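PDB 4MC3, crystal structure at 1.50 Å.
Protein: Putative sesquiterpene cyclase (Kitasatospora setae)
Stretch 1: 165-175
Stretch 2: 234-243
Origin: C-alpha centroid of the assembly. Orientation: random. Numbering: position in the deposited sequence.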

# COMPACT_ATOMS: atom_id res chain seq x y z
N GLY A 165 -21.49 11.74 -11.06
CA GLY A 165 -20.56 11.85 -9.93
C GLY A 165 -20.09 10.47 -9.49
O GLY A 165 -20.72 9.45 -9.75
N LEU A 166 -18.96 10.46 -8.80
CA LEU A 166 -18.40 9.24 -8.30
C LEU A 166 -19.11 8.84 -7.01
O LEU A 166 -19.57 9.72 -6.24
CB LEU A 166 -16.91 9.43 -8.02
CG LEU A 166 -16.02 9.75 -9.23
CD1 LEU A 166 -14.61 10.16 -8.79
CD2 LEU A 166 -15.94 8.51 -10.12
N ARG A 167 -19.27 7.55 -6.81
CA ARG A 167 -19.86 7.03 -5.60
C ARG A 167 -18.74 6.87 -4.59
O ARG A 167 -17.72 6.23 -4.88
CB ARG A 167 -20.54 5.68 -5.82
CG ARG A 167 -21.79 5.69 -6.70
CD ARG A 167 -22.36 4.26 -6.81
NE ARG A 167 -22.66 3.64 -5.50
CZ ARG A 167 -23.86 3.66 -4.90
NH1 ARG A 167 -24.89 4.27 -5.47
NH2 ARG A 167 -24.03 3.07 -3.71
N LEU A 168 -18.96 7.33 -3.37
CA LEU A 168 -17.92 7.19 -2.32
C LEU A 168 -17.66 5.76 -1.96
O LEU A 168 -16.49 5.38 -1.74
CB LEU A 168 -18.32 7.97 -1.08
CG LEU A 168 -17.29 8.01 0.06
CD1 LEU A 168 -16.05 8.78 -0.39
CD2 LEU A 168 -17.89 8.63 1.34
N ASP A 169 -18.69 4.94 -1.85
CA ASP A 169 -18.50 3.56 -1.42
C ASP A 169 -17.66 2.78 -2.44
O ASP A 169 -16.70 2.09 -2.05
CB ASP A 169 -19.81 2.82 -1.06
CG ASP A 169 -20.86 2.84 -2.16
OD1 ASP A 169 -20.69 3.38 -3.26
OD2 ASP A 169 -21.94 2.29 -1.88
N ASP A 170 -17.95 2.96 -3.71
CA ASP A 170 -17.17 2.27 -4.73
C ASP A 170 -15.75 2.82 -4.76
O ASP A 170 -14.76 2.07 -4.99
CB ASP A 170 -17.79 2.46 -6.11
CG ASP A 170 -19.11 1.71 -6.27
OD1 ASP A 170 -19.45 0.83 -5.46
OD2 ASP A 170 -19.86 2.05 -7.19
N TYR A 171 -15.60 4.14 -4.58
CA TYR A 171 -14.26 4.75 -4.47
C TYR A 171 -13.47 4.09 -3.36
O TYR A 171 -12.29 3.70 -3.57
CB TYR A 171 -14.33 6.27 -4.28
CG TYR A 171 -12.98 6.91 -3.91
CD1 TYR A 171 -11.98 7.05 -4.84
CD2 TYR A 171 -12.72 7.30 -2.62
CE1 TYR A 171 -10.78 7.62 -4.50
CE2 TYR A 171 -11.52 7.87 -2.26
CZ TYR A 171 -10.55 8.05 -3.22
OH TYR A 171 -9.32 8.58 -2.90
N LEU A 172 -14.05 3.93 -2.17
CA LEU A 172 -13.25 3.35 -1.08
C LEU A 172 -12.86 1.89 -1.36
O LEU A 172 -11.79 1.43 -0.99
CB LEU A 172 -13.97 3.44 0.29
CG LEU A 172 -14.33 4.83 0.79
CD1 LEU A 172 -15.06 4.76 2.14
CD2 LEU A 172 -13.08 5.66 0.93
N ASP A 173 -13.72 1.18 -2.05
CA ASP A 173 -13.47 -0.22 -2.37
C ASP A 173 -12.22 -0.31 -3.25
O ASP A 173 -11.44 -1.27 -3.08
CB ASP A 173 -14.63 -0.82 -3.13
CG ASP A 173 -15.81 -1.19 -2.24
OD1 ASP A 173 -15.67 -1.25 -1.00
OD2 ASP A 173 -16.87 -1.57 -2.81
N ARG A 174 -12.03 0.61 -4.17
CA ARG A 174 -10.83 0.65 -5.03
C ARG A 174 -9.63 1.35 -4.38
O ARG A 174 -8.45 0.92 -4.56
CB ARG A 174 -11.11 1.17 -6.42
CG ARG A 174 -11.32 2.61 -6.53
CD ARG A 174 -11.44 2.96 -8.04
NE ARG A 174 -11.84 4.33 -8.12
CZ ARG A 174 -13.12 4.74 -8.05
NH1 ARG A 174 -13.39 6.03 -8.10
NH2 ARG A 174 -14.12 3.87 -7.94
N ARG A 175 -9.91 2.36 -3.55
CA ARG A 175 -8.87 3.13 -2.90
C ARG A 175 -8.04 2.27 -1.93
O ARG A 175 -6.84 2.51 -1.74
CB ARG A 175 -9.46 4.34 -2.17
CG ARG A 175 -8.45 5.29 -1.64
CD ARG A 175 -7.61 5.92 -2.71
NE ARG A 175 -6.81 6.99 -2.16
CZ ARG A 175 -5.48 7.06 -2.22
NH1 ARG A 175 -4.76 6.12 -2.85
NH2 ARG A 175 -4.89 8.06 -1.64
N TYR A 234 -7.82 16.00 -11.01
CA TYR A 234 -8.00 14.66 -10.43
C TYR A 234 -9.22 14.61 -9.50
O TYR A 234 -9.28 15.30 -8.47
CB TYR A 234 -6.73 14.22 -9.70
CG TYR A 234 -6.66 12.75 -9.35
CD1 TYR A 234 -6.57 11.77 -10.36
CD2 TYR A 234 -6.63 12.33 -8.02
CE1 TYR A 234 -6.48 10.42 -10.04
CE2 TYR A 234 -6.53 10.98 -7.70
CZ TYR A 234 -6.46 10.02 -8.71
OH TYR A 234 -6.36 8.68 -8.37
N GLN A 235 -10.17 13.76 -9.86
CA GLN A 235 -11.48 13.73 -9.26
C GLN A 235 -11.53 12.70 -8.12
O GLN A 235 -12.45 12.72 -7.28
CB GLN A 235 -12.49 13.37 -10.37
CG GLN A 235 -13.87 14.01 -10.26
CD GLN A 235 -13.84 15.54 -10.23
OE1 GLN A 235 -12.90 16.17 -10.70
NE2 GLN A 235 -14.90 16.13 -9.69
N HIS A 236 -10.53 11.80 -8.09
CA HIS A 236 -10.61 10.55 -7.34
C HIS A 236 -10.01 10.78 -5.98
O HIS A 236 -8.87 10.36 -5.69
CB HIS A 236 -9.98 9.36 -8.08
CG HIS A 236 -10.72 8.99 -9.32
ND1 HIS A 236 -10.53 9.64 -10.52
CD2 HIS A 236 -11.68 8.06 -9.54
CE1 HIS A 236 -11.34 9.12 -11.42
NE2 HIS A 236 -12.04 8.16 -10.86
N ASN A 237 -10.82 11.39 -5.12
CA ASN A 237 -10.40 11.91 -3.82
C ASN A 237 -11.67 12.01 -3.02
O ASN A 237 -12.66 12.58 -3.47
CB ASN A 237 -9.72 13.26 -4.00
CG ASN A 237 -9.18 13.84 -2.72
OD1 ASN A 237 -9.91 14.12 -1.78
ND2 ASN A 237 -7.86 14.08 -2.69
N ALA A 238 -11.64 11.48 -1.82
CA ALA A 238 -12.85 11.42 -1.00
C ALA A 238 -13.37 12.82 -0.69
O ALA A 238 -14.57 13.03 -0.57
CB ALA A 238 -12.58 10.66 0.29
N VAL A 239 -12.47 13.78 -0.50
CA VAL A 239 -12.89 15.14 -0.20
C VAL A 239 -13.74 15.69 -1.34
O VAL A 239 -14.86 16.19 -1.15
CB VAL A 239 -11.70 16.05 0.07
CG1 VAL A 239 -12.21 17.48 0.30
CG2 VAL A 239 -10.91 15.59 1.26
N THR A 240 -13.19 15.58 -2.52
CA THR A 240 -13.86 16.05 -3.74
C THR A 240 -15.18 15.33 -3.97
O THR A 240 -16.15 15.95 -4.37
CB THR A 240 -12.91 15.85 -4.95
OG1 THR A 240 -11.70 16.54 -4.63
CG2 THR A 240 -13.51 16.39 -6.22
N ILE A 241 -15.20 14.02 -3.77
CA ILE A 241 -16.38 13.22 -4.00
C ILE A 241 -17.53 13.68 -3.11
O ILE A 241 -18.68 13.80 -3.57
CB ILE A 241 -16.07 11.73 -3.82
CG1 ILE A 241 -15.22 11.23 -5.02
CG2 ILE A 241 -17.34 10.92 -3.70
CD1 ILE A 241 -14.53 9.89 -4.79
N ILE A 242 -17.24 13.91 -1.84
CA ILE A 242 -18.25 14.40 -0.88
C ILE A 242 -18.69 15.82 -1.25
O ILE A 242 -19.90 16.10 -1.34
CB ILE A 242 -17.75 14.32 0.58
CG1 ILE A 242 -17.57 12.83 0.97
CG2 ILE A 242 -18.69 15.05 1.54
CD1 ILE A 242 -16.83 12.62 2.27
N ARG A 243 -17.73 16.72 -1.47
CA ARG A 243 -18.02 18.10 -1.84
C ARG A 243 -18.93 18.17 -3.07
O ARG A 243 -19.92 18.92 -3.07
CB ARG A 243 -16.71 18.87 -2.10
CG ARG A 243 -16.86 20.38 -2.22
CD ARG A 243 -15.53 21.02 -2.55
NE ARG A 243 -14.91 20.47 -3.76
CZ ARG A 243 -15.27 20.77 -5.01
NH1 ARG A 243 -16.27 21.61 -5.25
NH2 ARG A 243 -14.63 20.20 -6.03
O HOH W 1 -19.44 12.89 -6.08

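How does the contact begin, ahead of the first helix? Gly165 takes no part, but Leu166 points its CA-to-CB bond toward the second stretch, which covers 83 Å² of the residue. Its CB lies 3.9 Å from CG1 of Ile241, while its CD1 sits over a face of the His236 ring, 3.9 Å from the centroid, a CH-pi contact. An aliphatic side chain suits this place: CB meets Ile241 and CD1 reaches the ring face, with no polar side-chain group left to satisfy. The backbone is joined less directly: one water donates to Leu166 O at 3.2 Å and to Ile241 O at 2.8 Å, bridging two carbonyls that, both being acceptors, could not bond to each other.

What do Arg167, just ahead of the helix, and the first helical residues add? Arg167, at the N-cap position, directs its CA-to-CB bond away from the partner; its NH2 forms a salt bridge with OD2 of Asp169 at 2.9 Å, so its charge is paired within its own stretch. Leu168 starts out sideways, yet the end of its side chain comes nearer. Its CD1 reaches CB of Ala238 at 4.0 Å and its CD2 reaches CG1 of Ile242 at 4.2 Å, so the two methyls touch different residues of the opposing helix. The polar Asp169 and Asp170 stay exposed and make no contact with the second stretch.

Why is a tyrosine buried at position 171? Its flat ring offers a broad surface to the second stretch. CD1 of Ile241 lies over one face, 3.9 Å from the ring centroid and 3.5 Å from Tyr171 CG, and CE2 of the tyrosine packs 3.9 Å from CB of Ala238. Ala238 N also comes near, 3.6 Å from Tyr171 CE2. Ile241 thus meets Leu166, Leu168 and Tyr171, and it has the largest covered area of any residue here. The tyrosine hydroxyl, its OH 3.3 Å from His236 O, is hydrogen-bonded elsewhere in the structure.

How does the contact close, and what kind of contact is it? Arg174 points toward the partner and brings NH1 to 3.0 Å from CD2 of His236, at the edge of the imidazole and near its plane; the histidine atom is a carbon as modelled, so this short approach is not a hydrogen bond. His236 NE2 is buried without a partner in the model. No direct hydrogen bond crosses between the stretches. Their helices run nearly antiparallel, at 171°, with axes 10.5 Å apart at closest approach, and the stretches bury 473 Å² together, with apolar and CH-pi contacts and one water bridge between them.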